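PDB 6IUL: natterin-like protein from Lethenteron camtschaticum, which is a cytotoxic, pore-forming immune protein that probably recognises glycans through its jacalin-like lectin domain and perforates target membranes with its aerolysin-type module. Local coordinates for residues I141-I146 with I283-G288; S71-K76 with I95-R100; S149-M154 with F210-K215; T278-I283 with S290-L295; F19-Q24 with V45-T50. All coordinates share one frame; numbering follows the deposited sequence.

From the N terminus, interaction 5 (19-24 with 45-50) comes first, closing a loop of 20 residues and facing two sheets of the jacalin-like domain across its interior. Interaction 2 (71-76 with 95-100) then closes a hairpin in the same domain. Interaction 1 (141-146 with 283-288) closes a loop of 136 residues, and interaction 3 (149-154 with 210-215) nests inside it, both using strand 135-155. Interaction 4 (278-283 with 290-295) closes a hairpin, crosses interaction 1 and shares I283 with it. F210 of interaction 3 packs on I143, I146 and I283, while V150 and Q152 pair with R282 and L280 of interaction 4. F142 packs on I75, joining interactions 1 and 2; L291 meets Q24, joining 4 and 5.

Interaction 1: I141-I146 with I283-G288; sequences IFINAI and ITCVNG. Unlike the reference sequence in segment 283-288: V286 (reference Met).
The side chains of N144 and N287 cross at about a right angle, their amide planes 66° apart and ND2 of N144 3.5 Å from ND2 of N287. Two donors have nothing to give each other; both instead donate to the carbonyl oxygen of Y4, an acceptor that explains why amides suit both places. N287 OD1 meanwhile accepts from A289 N. Beside them C285 lays its SG 3.9 Å from N144 O and 4.2 Å from I143 CG2, a small polarisable group that touches both a carbonyl and a branched chain. Further along, I146 and I283 cross obliquely, I146 CG1 on I283 CG2, with F210 touching both side chains. The backbone is fastened at A145 O, which accepts from V286 N at 2.8 Å and also from a water. That water in turn accepts from N287 N, bridging the two segments. A145 CB rests against V286 CG2 at 4.0 Å. In the second subunit, S191 bonds to I146 N and E189 packs on A145 and N287. Residues C285 to G288 make a type I turn, G288 taking the positive phi (97°) that glycine tolerates easily. Such a turn is typical of a β-hairpin tip, here docked on strand 135-155 of the aerolysin-type module.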
# COMPACT_ATOMS: atom_id res chain seq x y z
N ILE A 141 -12.88 -31.38 0.82
CA ILE A 141 -11.44 -31.34 0.78
C ILE A 141 -10.96 -29.99 1.30
O ILE A 141 -11.26 -28.98 0.71
CB ILE A 141 -10.89 -31.49 -0.65
CG1 ILE A 141 -11.35 -32.83 -1.23
CG2 ILE A 141 -9.37 -31.53 -0.65
CD1 ILE A 141 -11.13 -32.96 -2.72
N PHE A 142 -10.21 -29.99 2.39
CA PHE A 142 -9.67 -28.77 2.95
C PHE A 142 -8.15 -28.76 2.88
O PHE A 142 -7.51 -29.79 3.12
CB PHE A 142 -10.05 -28.62 4.43
CG PHE A 142 -11.48 -28.31 4.66
CD1 PHE A 142 -11.96 -27.03 4.43
CD2 PHE A 142 -12.36 -29.30 5.12
CE1 PHE A 142 -13.30 -26.72 4.61
CE2 PHE A 142 -13.70 -29.00 5.31
CZ PHE A 142 -14.18 -27.71 5.03
N ILE A 143 -7.58 -27.58 2.64
CA ILE A 143 -6.15 -27.37 2.89
C ILE A 143 -5.94 -27.36 4.39
O ILE A 143 -6.67 -26.71 5.15
CB ILE A 143 -5.65 -26.00 2.32
CG1 ILE A 143 -5.91 -25.95 0.83
CG2 ILE A 143 -4.15 -25.85 2.58
CD1 ILE A 143 -5.55 -24.62 0.19
N ASN A 144 -4.92 -28.08 4.83
CA ASN A 144 -4.59 -28.09 6.26
C ASN A 144 -4.12 -26.69 6.68
O ASN A 144 -3.87 -25.83 5.84
CB ASN A 144 -3.53 -29.15 6.54
CG ASN A 144 -4.13 -30.51 6.77
OD1 ASN A 144 -5.04 -30.62 7.58
ND2 ASN A 144 -3.54 -31.57 6.16
N ALA A 145 -4.03 -26.46 7.99
CA ALA A 145 -3.71 -25.17 8.51
C ALA A 145 -2.42 -24.63 7.82
O ALA A 145 -1.43 -25.36 7.69
CB ALA A 145 -3.51 -25.21 9.99
N ILE A 146 -2.48 -23.36 7.40
CA ILE A 146 -1.48 -22.77 6.55
C ILE A 146 -0.48 -21.93 7.34
O ILE A 146 -0.88 -21.14 8.21
CB ILE A 146 -2.13 -21.89 5.48
CG1 ILE A 146 -2.91 -22.79 4.52
CG2 ILE A 146 -1.10 -21.06 4.73
CD1 ILE A 146 -3.82 -22.02 3.55
N ILE A 283 2.24 -23.11 -1.15
CA ILE A 283 1.55 -23.00 0.10
C ILE A 283 2.14 -24.02 1.04
O ILE A 283 2.08 -25.21 0.79
CB ILE A 283 0.05 -23.27 -0.07
CG1 ILE A 283 -0.54 -22.20 -1.00
CG2 ILE A 283 -0.67 -23.30 1.28
CD1 ILE A 283 -1.95 -22.47 -1.45
N THR A 284 2.68 -23.55 2.15
CA THR A 284 3.27 -24.41 3.14
C THR A 284 2.37 -24.47 4.35
O THR A 284 1.99 -23.43 4.92
CB THR A 284 4.67 -23.90 3.53
OG1 THR A 284 5.46 -23.79 2.32
CG2 THR A 284 5.36 -24.81 4.54
N CYS A 285 2.04 -25.70 4.74
CA CYS A 285 1.18 -25.93 5.89
C CYS A 285 1.96 -25.95 7.20
O CYS A 285 3.16 -26.24 7.22
CB CYS A 285 0.45 -27.27 5.73
SG CYS A 285 -0.65 -27.33 4.33
N VAL A 286 1.26 -25.66 8.29
CA VAL A 286 1.78 -25.82 9.63
C VAL A 286 2.35 -27.22 9.88
O VAL A 286 3.36 -27.33 10.56
CB VAL A 286 0.67 -25.54 10.68
CG1 VAL A 286 1.11 -25.83 12.09
CG2 VAL A 286 0.25 -24.09 10.59
N ASN A 287 1.73 -28.27 9.33
CA ASN A 287 2.23 -29.61 9.56
C ASN A 287 3.51 -29.93 8.76
O ASN A 287 4.04 -31.00 8.86
CB ASN A 287 1.14 -30.68 9.27
CG ASN A 287 0.77 -30.76 7.80
OD1 ASN A 287 1.43 -30.18 6.91
ND2 ASN A 287 -0.29 -31.51 7.52
N GLY A 288 3.99 -28.99 7.97
CA GLY A 288 5.21 -29.20 7.17
C GLY A 288 4.98 -29.62 5.72
O GLY A 288 5.89 -29.52 4.90
O HOH W 1 -1.10 -28.09 8.70

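Interaction 2: S71-K76 with I95-R100; sequences SGEFIK and ITSRSR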
# COMPACT_ATOMS: atom_id res chain seq x y z
N SER A 71 -15.52 -12.95 -0.88
CA SER A 71 -14.06 -12.82 -0.89
C SER A 71 -13.50 -12.77 0.54
O SER A 71 -13.94 -11.99 1.40
CB SER A 71 -13.65 -11.56 -1.64
OG SER A 71 -13.94 -11.75 -3.02
N GLY A 72 -12.53 -13.64 0.81
CA GLY A 72 -11.93 -13.67 2.13
C GLY A 72 -12.69 -14.45 3.19
O GLY A 72 -12.23 -14.59 4.31
N GLU A 73 -13.86 -14.97 2.84
CA GLU A 73 -14.69 -15.75 3.79
C GLU A 73 -14.31 -17.21 3.74
O GLU A 73 -14.30 -17.80 2.67
CB GLU A 73 -16.16 -15.60 3.45
CG GLU A 73 -17.09 -16.18 4.49
CD GLU A 73 -18.57 -15.98 4.16
OE1 GLU A 73 -18.88 -15.80 2.96
OE2 GLU A 73 -19.40 -16.04 5.12
N PHE A 74 -14.00 -17.80 4.90
CA PHE A 74 -13.68 -19.21 4.95
C PHE A 74 -14.58 -19.97 5.90
O PHE A 74 -15.45 -19.39 6.51
CB PHE A 74 -12.19 -19.43 5.28
CG PHE A 74 -11.75 -18.86 6.58
CD1 PHE A 74 -11.33 -17.54 6.67
CD2 PHE A 74 -11.71 -19.66 7.72
CE1 PHE A 74 -10.91 -17.01 7.89
CE2 PHE A 74 -11.27 -19.16 8.96
CZ PHE A 74 -10.87 -17.82 9.05
N ILE A 75 -14.36 -21.28 6.03
CA ILE A 75 -15.21 -22.12 6.89
C ILE A 75 -14.61 -22.31 8.25
O ILE A 75 -13.45 -22.69 8.38
CB ILE A 75 -15.49 -23.48 6.22
CG1 ILE A 75 -16.34 -23.28 4.97
CG2 ILE A 75 -16.23 -24.38 7.17
CD1 ILE A 75 -16.54 -24.55 4.15
N LYS A 76 -15.38 -21.98 9.29
CA LYS A 76 -14.95 -22.11 10.66
C LYS A 76 -15.27 -23.48 11.26
O LYS A 76 -14.55 -24.03 12.10
CB LYS A 76 -15.60 -20.97 11.47
CG LYS A 76 -15.61 -21.13 12.96
CD LYS A 76 -16.13 -19.84 13.60
CE LYS A 76 -17.62 -19.70 13.41
NZ LYS A 76 -18.16 -18.64 14.27
N ILE A 95 -20.59 -23.26 9.23
CA ILE A 95 -20.62 -21.90 9.67
C ILE A 95 -19.33 -21.25 9.20
O ILE A 95 -18.24 -21.83 9.35
CB ILE A 95 -20.74 -21.80 11.21
CG1 ILE A 95 -22.04 -22.45 11.68
CG2 ILE A 95 -20.78 -20.32 11.63
CD1 ILE A 95 -22.11 -22.70 13.16
N THR A 96 -19.43 -20.06 8.64
CA THR A 96 -18.26 -19.39 8.10
C THR A 96 -17.57 -18.48 9.09
O THR A 96 -18.06 -18.26 10.21
CB THR A 96 -18.59 -18.55 6.87
OG1 THR A 96 -19.27 -17.37 7.28
CG2 THR A 96 -19.47 -19.38 5.91
N SER A 97 -16.42 -17.96 8.65
CA SER A 97 -15.62 -17.03 9.44
C SER A 97 -16.36 -15.73 9.69
O SER A 97 -15.98 -15.01 10.61
CB SER A 97 -14.28 -16.75 8.72
OG SER A 97 -14.52 -16.26 7.43
N ARG A 98 -17.39 -15.43 8.89
CA ARG A 98 -18.24 -14.26 9.11
C ARG A 98 -19.55 -14.65 9.76
O ARG A 98 -20.53 -13.96 9.62
CB ARG A 98 -18.53 -13.56 7.81
CG ARG A 98 -17.32 -13.40 6.92
CD ARG A 98 -17.07 -11.97 6.61
NE ARG A 98 -15.73 -11.84 6.02
CZ ARG A 98 -15.45 -11.57 4.76
NH1 ARG A 98 -16.41 -11.37 3.87
NH2 ARG A 98 -14.20 -11.46 4.40
N SER A 99 -19.56 -15.77 10.46
CA SER A 99 -20.74 -16.24 11.18
C SER A 99 -21.98 -16.51 10.32
O SER A 99 -23.05 -16.69 10.87
CB SER A 99 -21.07 -15.31 12.38
OG SER A 99 -19.90 -15.15 13.17
N ARG A 100 -21.85 -16.58 9.00
CA ARG A 100 -22.98 -17.01 8.18
C ARG A 100 -23.09 -18.53 8.18
O ARG A 100 -22.08 -19.26 8.22
CB ARG A 100 -22.84 -16.50 6.77
CG ARG A 100 -22.80 -14.98 6.67
CD ARG A 100 -22.31 -14.57 5.31
NE ARG A 100 -23.22 -14.98 4.28
CZ ARG A 100 -22.91 -15.28 3.02
NH1 ARG A 100 -21.66 -15.32 2.60
NH2 ARG A 100 -23.89 -15.61 2.19
O HOH W 2 -13.15 -13.94 7.18
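E73 and T96 meet at the centre, T96 OG1 donating to OE2 of E73 over a short 2.5 Å on the anti side of the carboxylate. R100 NH1 adds a salt bridge, 2.8 Å to E73 OE1, though its hydrogen bonds to the two carboxylate oxygens are weak. An extended chain (CG anti to the backbone N, chi1 -171°) carries the acid to both partners. R98 passes over E73, its guanidinium face above E73 CB and its plane only 8° from that of the carboxylate; R98 NH2 reaches a lone pair of S71 O at 3.1 Å. S97 works twice: CB sits over the centre of the F74 ring, 3.5 Å from the centroid, while OG accepts from F74 N at 3.0 Å. In the next shell, T96 OG1 accepts from R98 N, making an ST turn, and from R100 N, which fixes the hydroxyl for E73. E70 supplies a backbone N-H to E73 OE1 and a salt bridge to R98 NH1. At G72 a side chain would crowd R98 NH2. The buried carboxylate thus gathers a hydroxyl, an N-H and an arginine, surroundings that would probably keep it ionised at the end of this lectin hairpin.

Interaction 3: S149-M154 with F210-K215; sequences SVIQDM and FSLSVK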
# COMPACT_ATOMS: atom_id res chain seq x y z
N SER A 149 2.11 -18.63 2.19
CA SER A 149 1.70 -18.70 0.79
C SER A 149 2.56 -17.74 0.02
O SER A 149 2.43 -16.52 0.15
CB SER A 149 0.24 -18.27 0.64
OG SER A 149 -0.59 -19.20 1.29
N VAL A 150 3.46 -18.30 -0.78
CA VAL A 150 4.56 -17.51 -1.33
C VAL A 150 4.72 -17.80 -2.80
O VAL A 150 4.84 -18.95 -3.23
CB VAL A 150 5.90 -17.80 -0.63
CG1 VAL A 150 6.95 -16.83 -1.15
CG2 VAL A 150 5.82 -17.61 0.87
N ILE A 151 4.72 -16.73 -3.58
CA ILE A 151 4.94 -16.82 -5.00
C ILE A 151 6.46 -16.67 -5.22
O ILE A 151 7.08 -15.75 -4.72
CB ILE A 151 4.21 -15.72 -5.73
CG1 ILE A 151 2.70 -15.95 -5.62
CG2 ILE A 151 4.64 -15.69 -7.19
CD1 ILE A 151 1.86 -14.81 -6.14
N GLN A 152 7.04 -17.61 -5.94
CA GLN A 152 8.48 -17.68 -6.11
C GLN A 152 8.83 -18.18 -7.51
O GLN A 152 7.94 -18.34 -8.34
CB GLN A 152 9.10 -18.57 -5.02
CG GLN A 152 8.74 -20.03 -5.06
CD GLN A 152 8.86 -20.66 -3.66
OE1 GLN A 152 8.16 -20.28 -2.69
NE2 GLN A 152 9.74 -21.64 -3.54
N ASP A 153 10.12 -18.43 -7.75
CA ASP A 153 10.65 -18.77 -9.09
C ASP A 153 10.07 -17.86 -10.17
O ASP A 153 9.54 -18.34 -11.18
CB ASP A 153 10.37 -20.24 -9.45
CG ASP A 153 10.94 -21.23 -8.42
OD1 ASP A 153 11.97 -20.94 -7.76
OD2 ASP A 153 10.36 -22.31 -8.29
N MET A 154 10.15 -16.55 -9.93
CA MET A 154 9.58 -15.55 -10.83
C MET A 154 10.41 -15.44 -12.11
O MET A 154 11.61 -15.32 -12.05
CB MET A 154 9.50 -14.18 -10.14
CG MET A 154 8.87 -13.08 -10.99
SD MET A 154 7.14 -13.40 -11.38
CE MET A 154 6.38 -13.39 -9.75
N PHE A 210 -5.73 -16.26 0.24
CA PHE A 210 -4.47 -16.43 0.93
C PHE A 210 -3.82 -15.11 1.27
O PHE A 210 -4.19 -14.09 0.69
CB PHE A 210 -3.54 -17.28 0.05
CG PHE A 210 -4.14 -18.59 -0.38
CD1 PHE A 210 -4.23 -19.66 0.51
CD2 PHE A 210 -4.63 -18.75 -1.66
CE1 PHE A 210 -4.83 -20.84 0.12
CE2 PHE A 210 -5.22 -19.94 -2.06
CZ PHE A 210 -5.30 -21.00 -1.17
N SER A 211 -2.84 -15.10 2.18
CA SER A 211 -2.01 -13.91 2.33
C SER A 211 -0.73 -14.11 1.51
O SER A 211 0.20 -14.81 1.91
CB SER A 211 -1.73 -13.55 3.80
OG SER A 211 -0.77 -14.37 4.33
N LEU A 212 -0.72 -13.53 0.33
CA LEU A 212 0.36 -13.76 -0.64
C LEU A 212 1.56 -12.84 -0.39
O LEU A 212 1.37 -11.67 -0.06
CB LEU A 212 -0.14 -13.48 -2.06
CG LEU A 212 -1.28 -14.35 -2.55
CD1 LEU A 212 -1.73 -13.90 -3.89
CD2 LEU A 212 -0.89 -15.82 -2.60
N SER A 213 2.77 -13.38 -0.48
CA SER A 213 3.95 -12.58 -0.71
C SER A 213 4.68 -13.13 -1.93
O SER A 213 4.48 -14.28 -2.34
CB SER A 213 4.88 -12.52 0.52
OG SER A 213 5.24 -13.80 0.90
N VAL A 214 5.50 -12.26 -2.53
CA VAL A 214 6.29 -12.61 -3.70
C VAL A 214 7.76 -12.52 -3.36
O VAL A 214 8.26 -11.48 -2.94
CB VAL A 214 6.01 -11.62 -4.83
CG1 VAL A 214 6.76 -12.06 -6.07
CG2 VAL A 214 4.52 -11.55 -5.12
N LYS A 215 8.46 -13.64 -3.49
CA LYS A 215 9.89 -13.67 -3.25
C LYS A 215 10.55 -13.58 -4.63
O LYS A 215 10.62 -14.56 -5.36
CB LYS A 215 10.32 -14.89 -2.45
CG LYS A 215 11.79 -14.87 -2.08
CD LYS A 215 12.17 -16.12 -1.25
CE LYS A 215 12.72 -17.24 -2.14
NZ LYS A 215 12.67 -18.59 -1.53
O HOH W 3 -2.02 -17.78 3.26
O HOH W 4 3.17 -15.46 2.53
O HOH W 5 0.62 -16.51 4.15
O HOH W 6 11.71 -15.37 -7.70
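Parallel strand pairing in the aerolysin-type module brings S149-Q152 alongside L212-K215, their axes 31° apart. S213 N donates to S149 O at 3.2 Å, I151 N to S213 O at 2.8 Å, and K215 N to I151 O. V150 and S213 share one face, where the serine OG lies 3.9 Å from V150 CG2. On the other face I151 and V214 pair, with I151 CB 4.2 Å from V214 CG2; their branched chains suit an extended backbone and a buried surface. M154 folds back to reach that surface: a bend at chi3 (63°), after one at chi2, brings CE to 3.9 Å from V214 CG1, and W200 packs on both residues. At the start of the pairing the small S149 leaves room for F210, its OG 3.7 Å from F210 CB. Waters add further links: one joins S149 OG to S211 N, another joins S149 O to S213 OG, and a third joins K215 O to M154 N. S211 OG bonds to T247 of the second subunit. This is the parallel pairing of an otherwise antiparallel sheet, fitting the twisted, elongated β architecture of aerolysin-type toxins.

Interaction 4: T278-I283 with S290-L295; sequences TALLRI and SLDAPL
R282 and D292 form the salt bridge of this hairpin, lying side by side and pointing the same way. R282 NE meets D292 OD1 at 2.9 Å and R282 NH2 meets OD2 at 2.9 Å, each on the syn side and nearly straight (171°). A bend at chi3 (-69°) turns NE toward the acid, whose carboxylate lies 27° from the guanidinium plane. Backbone bonds come in mutual pairs: A279 with L295, L281 with A293, and I283 with L291, the last with I283 N 2.8 Å from L291 O. P294 stands opposite L280 at a non-hydrogen-bonded position, so its missing N-H costs this pairing nothing. Apolar contacts gather on the face of A279, L281, I283, L291, A293 and L295. There L281 CB touches L295 CD1 at 4.0 Å, and I283 CB approaches L291 CB at 4.2 Å; A279 and A293 keep the surface low, touching I151 and A27 respectively. On the charged face L280 CD2 lies 3.8 Å from D292 OD2, covering part of the acid. The two-pronged ion pair lets opposite charges largely offset each other on a partly exposed face, while the reverse face is hydrocarbon and largely buried.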
# COMPACT_ATOMS: atom_id res chain seq x y z
N THR A 278 5.84 -15.92 -15.40
CA THR A 278 5.48 -17.24 -14.91
C THR A 278 6.07 -17.34 -13.51
O THR A 278 7.06 -16.64 -13.20
CB THR A 278 6.04 -18.40 -15.78
OG1 THR A 278 7.46 -18.35 -15.75
CG2 THR A 278 5.56 -18.30 -17.24
N ALA A 279 5.46 -18.18 -12.67
CA ALA A 279 5.92 -18.32 -11.30
C ALA A 279 5.31 -19.55 -10.66
O ALA A 279 4.52 -20.26 -11.26
CB ALA A 279 5.53 -17.07 -10.47
N LEU A 280 5.68 -19.81 -9.41
CA LEU A 280 5.14 -20.93 -8.66
C LEU A 280 4.54 -20.41 -7.35
O LEU A 280 5.20 -19.70 -6.57
CB LEU A 280 6.27 -21.92 -8.42
CG LEU A 280 5.89 -23.17 -7.63
CD1 LEU A 280 4.90 -24.02 -8.44
CD2 LEU A 280 7.08 -24.01 -7.20
N LEU A 281 3.30 -20.77 -7.09
CA LEU A 281 2.71 -20.52 -5.78
C LEU A 281 2.97 -21.72 -4.90
O LEU A 281 2.57 -22.84 -5.21
CB LEU A 281 1.21 -20.27 -5.91
CG LEU A 281 0.45 -20.22 -4.57
CD1 LEU A 281 0.91 -19.04 -3.77
CD2 LEU A 281 -1.03 -20.10 -4.82
N ARG A 282 3.68 -21.52 -3.80
CA ARG A 282 3.88 -22.58 -2.84
C ARG A 282 3.17 -22.24 -1.53
O ARG A 282 3.50 -21.26 -0.87
CB ARG A 282 5.35 -22.81 -2.56
CG ARG A 282 5.59 -23.83 -1.46
CD ARG A 282 7.00 -24.38 -1.48
NE ARG A 282 7.20 -25.21 -2.66
CZ ARG A 282 8.38 -25.44 -3.23
NH1 ARG A 282 9.50 -24.90 -2.77
NH2 ARG A 282 8.44 -26.23 -4.28
N ILE A 283 2.24 -23.11 -1.15
CA ILE A 283 1.55 -23.00 0.10
C ILE A 283 2.14 -24.02 1.04
O ILE A 283 2.08 -25.21 0.79
CB ILE A 283 0.05 -23.27 -0.07
CG1 ILE A 283 -0.54 -22.20 -1.00
CG2 ILE A 283 -0.67 -23.30 1.28
CD1 ILE A 283 -1.95 -22.47 -1.45
N SER A 290 3.26 -29.33 1.85
CA SER A 290 3.10 -28.19 1.00
C SER A 290 2.34 -28.53 -0.30
O SER A 290 2.13 -29.68 -0.67
CB SER A 290 4.48 -27.57 0.65
OG SER A 290 5.17 -28.42 -0.25
N LEU A 291 1.96 -27.46 -0.98
CA LEU A 291 1.14 -27.51 -2.19
C LEU A 291 1.70 -26.51 -3.20
O LEU A 291 1.84 -25.32 -2.90
CB LEU A 291 -0.25 -27.07 -1.80
CG LEU A 291 -1.40 -27.54 -2.64
CD1 LEU A 291 -1.41 -29.06 -2.61
CD2 LEU A 291 -2.69 -26.95 -2.10
N ASP A 292 2.00 -26.98 -4.40
CA ASP A 292 2.51 -26.14 -5.47
C ASP A 292 1.47 -25.93 -6.56
O ASP A 292 0.80 -26.88 -6.97
CB ASP A 292 3.75 -26.78 -6.07
CG ASP A 292 4.96 -26.73 -5.12
OD1 ASP A 292 4.85 -26.19 -3.99
OD2 ASP A 292 6.03 -27.23 -5.52
N ALA A 293 1.34 -24.69 -7.03
CA ALA A 293 0.50 -24.41 -8.18
C ALA A 293 1.25 -23.46 -9.14
O ALA A 293 1.62 -22.36 -8.77
CB ALA A 293 -0.82 -23.78 -7.76
N PRO A 294 1.44 -23.89 -10.39
CA PRO A 294 2.05 -23.02 -11.39
C PRO A 294 1.17 -21.79 -11.65
O PRO A 294 -0.04 -21.88 -11.63
CB PRO A 294 2.17 -23.91 -12.64
CG PRO A 294 1.20 -25.04 -12.42
CD PRO A 294 1.08 -25.23 -10.93
N LEU A 295 1.81 -20.65 -11.88
CA LEU A 295 1.12 -19.38 -12.12
C LEU A 295 1.61 -18.78 -13.41
O LEU A 295 2.78 -18.89 -13.77
CB LEU A 295 1.41 -18.38 -10.99
CG LEU A 295 0.79 -18.66 -9.61
CD1 LEU A 295 1.00 -17.46 -8.68
CD2 LEU A 295 -0.70 -18.89 -9.85

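Interaction 5: F19-Q24 with V45-T50; sequences FSFNGQ and VQVWLT
The F21 ring has L49 CD1 over one face, 4.2 Å from its centroid and 27° off the normal, and V47 CG1 at its edge in the ring plane, 3.5 Å from F21 CE2. F21 and L49 reach toward each other tip to tip, L49 CG also 3.5 Å from F21 CE2, whereas F21 and V47 slide past in opposite directions. V47 O comes obliquely to F21 CE2 at 3.4 Å. With CG anti to the backbone N (chi1 -179°), the phenyl is sent across the gap between the strands, whose axes approach no closer than 8.9 Å. A large flat residue suits that span, and the branched V47 and L49 fill in round it. Strands 17-22 and 42-49 belong to different sheets, and the contact is part of the hydrophobic interior of the β-prism characteristic of jacalin-like lectins. L30 and L33 pack on V47 from within its own sheet, while E55 and F57 touch F21. G23 lies against L49 CD1, where a CB would be tight. There the chain turns: Q24 N donates to N22 OD1 at 2.8 Å in an Asx turn, and N22 ND2 returns a bond to Q24 OE1.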
# COMPACT_ATOMS: atom_id res chain seq x y z
N PHE A 19 -16.50 -40.07 -6.93
CA PHE A 19 -16.23 -38.79 -7.62
C PHE A 19 -15.27 -37.97 -6.82
O PHE A 19 -15.16 -38.14 -5.60
CB PHE A 19 -17.53 -38.02 -7.88
CG PHE A 19 -18.30 -37.63 -6.62
CD1 PHE A 19 -17.98 -36.47 -5.94
CD2 PHE A 19 -19.32 -38.42 -6.13
CE1 PHE A 19 -18.66 -36.11 -4.80
CE2 PHE A 19 -20.00 -38.08 -4.98
CZ PHE A 19 -19.69 -36.90 -4.32
N SER A 20 -14.55 -37.10 -7.52
CA SER A 20 -13.67 -36.12 -6.90
C SER A 20 -13.65 -34.85 -7.72
O SER A 20 -13.40 -34.90 -8.89
CB SER A 20 -12.23 -36.67 -6.78
OG SER A 20 -11.43 -35.86 -5.92
N PHE A 21 -13.92 -33.72 -7.09
CA PHE A 21 -13.94 -32.43 -7.76
C PHE A 21 -13.05 -31.57 -6.88
O PHE A 21 -13.43 -31.15 -5.76
CB PHE A 21 -15.38 -31.89 -7.81
CG PHE A 21 -15.52 -30.57 -8.52
CD1 PHE A 21 -15.12 -30.45 -9.82
CD2 PHE A 21 -16.04 -29.46 -7.88
CE1 PHE A 21 -15.23 -29.26 -10.48
CE2 PHE A 21 -16.14 -28.26 -8.53
CZ PHE A 21 -15.76 -28.16 -9.83
N ASN A 22 -11.86 -31.30 -7.39
CA ASN A 22 -10.75 -30.79 -6.57
C ASN A 22 -9.99 -29.71 -7.30
O ASN A 22 -9.54 -29.95 -8.40
CB ASN A 22 -9.82 -31.97 -6.27
CG ASN A 22 -8.71 -31.63 -5.31
OD1 ASN A 22 -8.50 -30.47 -4.99
ND2 ASN A 22 -7.98 -32.63 -4.82
N GLY A 23 -9.83 -28.54 -6.70
CA GLY A 23 -9.05 -27.44 -7.30
C GLY A 23 -7.57 -27.44 -6.95
O GLY A 23 -6.85 -26.48 -7.25
N GLN A 24 -7.11 -28.51 -6.33
CA GLN A 24 -5.71 -28.64 -5.86
C GLN A 24 -4.61 -28.20 -6.82
O GLN A 24 -3.70 -27.49 -6.40
CB GLN A 24 -5.40 -30.10 -5.50
CG GLN A 24 -4.10 -30.27 -4.72
CD GLN A 24 -4.10 -31.52 -3.84
OE1 GLN A 24 -5.15 -32.06 -3.51
NE2 GLN A 24 -2.94 -31.99 -3.49
N VAL A 45 -25.60 -32.42 -5.27
CA VAL A 45 -24.80 -31.26 -4.97
C VAL A 45 -24.25 -30.69 -6.28
O VAL A 45 -23.83 -31.44 -7.15
CB VAL A 45 -23.65 -31.71 -4.05
CG1 VAL A 45 -22.49 -30.79 -4.11
CG2 VAL A 45 -24.12 -31.80 -2.62
N GLN A 46 -24.27 -29.39 -6.42
CA GLN A 46 -23.53 -28.71 -7.46
C GLN A 46 -22.48 -27.75 -6.81
O GLN A 46 -22.78 -27.02 -5.87
CB GLN A 46 -24.49 -27.99 -8.35
CG GLN A 46 -23.91 -27.15 -9.47
CD GLN A 46 -24.92 -26.77 -10.54
OE1 GLN A 46 -25.77 -25.92 -10.36
NE2 GLN A 46 -24.79 -27.41 -11.67
N VAL A 47 -21.27 -27.76 -7.33
CA VAL A 47 -20.16 -27.07 -6.74
C VAL A 47 -19.45 -26.24 -7.80
O VAL A 47 -19.18 -26.71 -8.93
CB VAL A 47 -19.13 -28.10 -6.21
CG1 VAL A 47 -17.91 -27.42 -5.60
CG2 VAL A 47 -19.76 -29.08 -5.21
N TRP A 48 -19.14 -25.00 -7.41
CA TRP A 48 -18.39 -24.07 -8.26
C TRP A 48 -17.04 -23.70 -7.59
O TRP A 48 -17.01 -23.41 -6.37
CB TRP A 48 -19.14 -22.76 -8.43
CG TRP A 48 -20.43 -22.79 -9.20
CD1 TRP A 48 -20.62 -22.30 -10.46
CD2 TRP A 48 -21.71 -23.24 -8.74
NE1 TRP A 48 -21.94 -22.42 -10.81
CE2 TRP A 48 -22.64 -22.99 -9.78
CE3 TRP A 48 -22.17 -23.80 -7.55
CZ2 TRP A 48 -24.02 -23.33 -9.67
CZ3 TRP A 48 -23.50 -24.12 -7.42
CH2 TRP A 48 -24.43 -23.88 -8.48
N LEU A 49 -15.97 -23.71 -8.36
CA LEU A 49 -14.66 -23.28 -7.88
C LEU A 49 -14.33 -21.89 -8.40
O LEU A 49 -14.95 -21.41 -9.33
CB LEU A 49 -13.59 -24.26 -8.27
CG LEU A 49 -13.83 -25.69 -7.83
CD1 LEU A 49 -12.67 -26.60 -8.26
CD2 LEU A 49 -14.04 -25.77 -6.33
N THR A 50 -13.37 -21.23 -7.77
CA THR A 50 -13.04 -19.84 -8.09
C THR A 50 -12.39 -19.68 -9.48
O THR A 50 -12.28 -18.55 -9.93
CB THR A 50 -12.10 -19.23 -7.07
OG1 THR A 50 -10.97 -20.09 -6.90
CG2 THR A 50 -12.81 -19.01 -5.74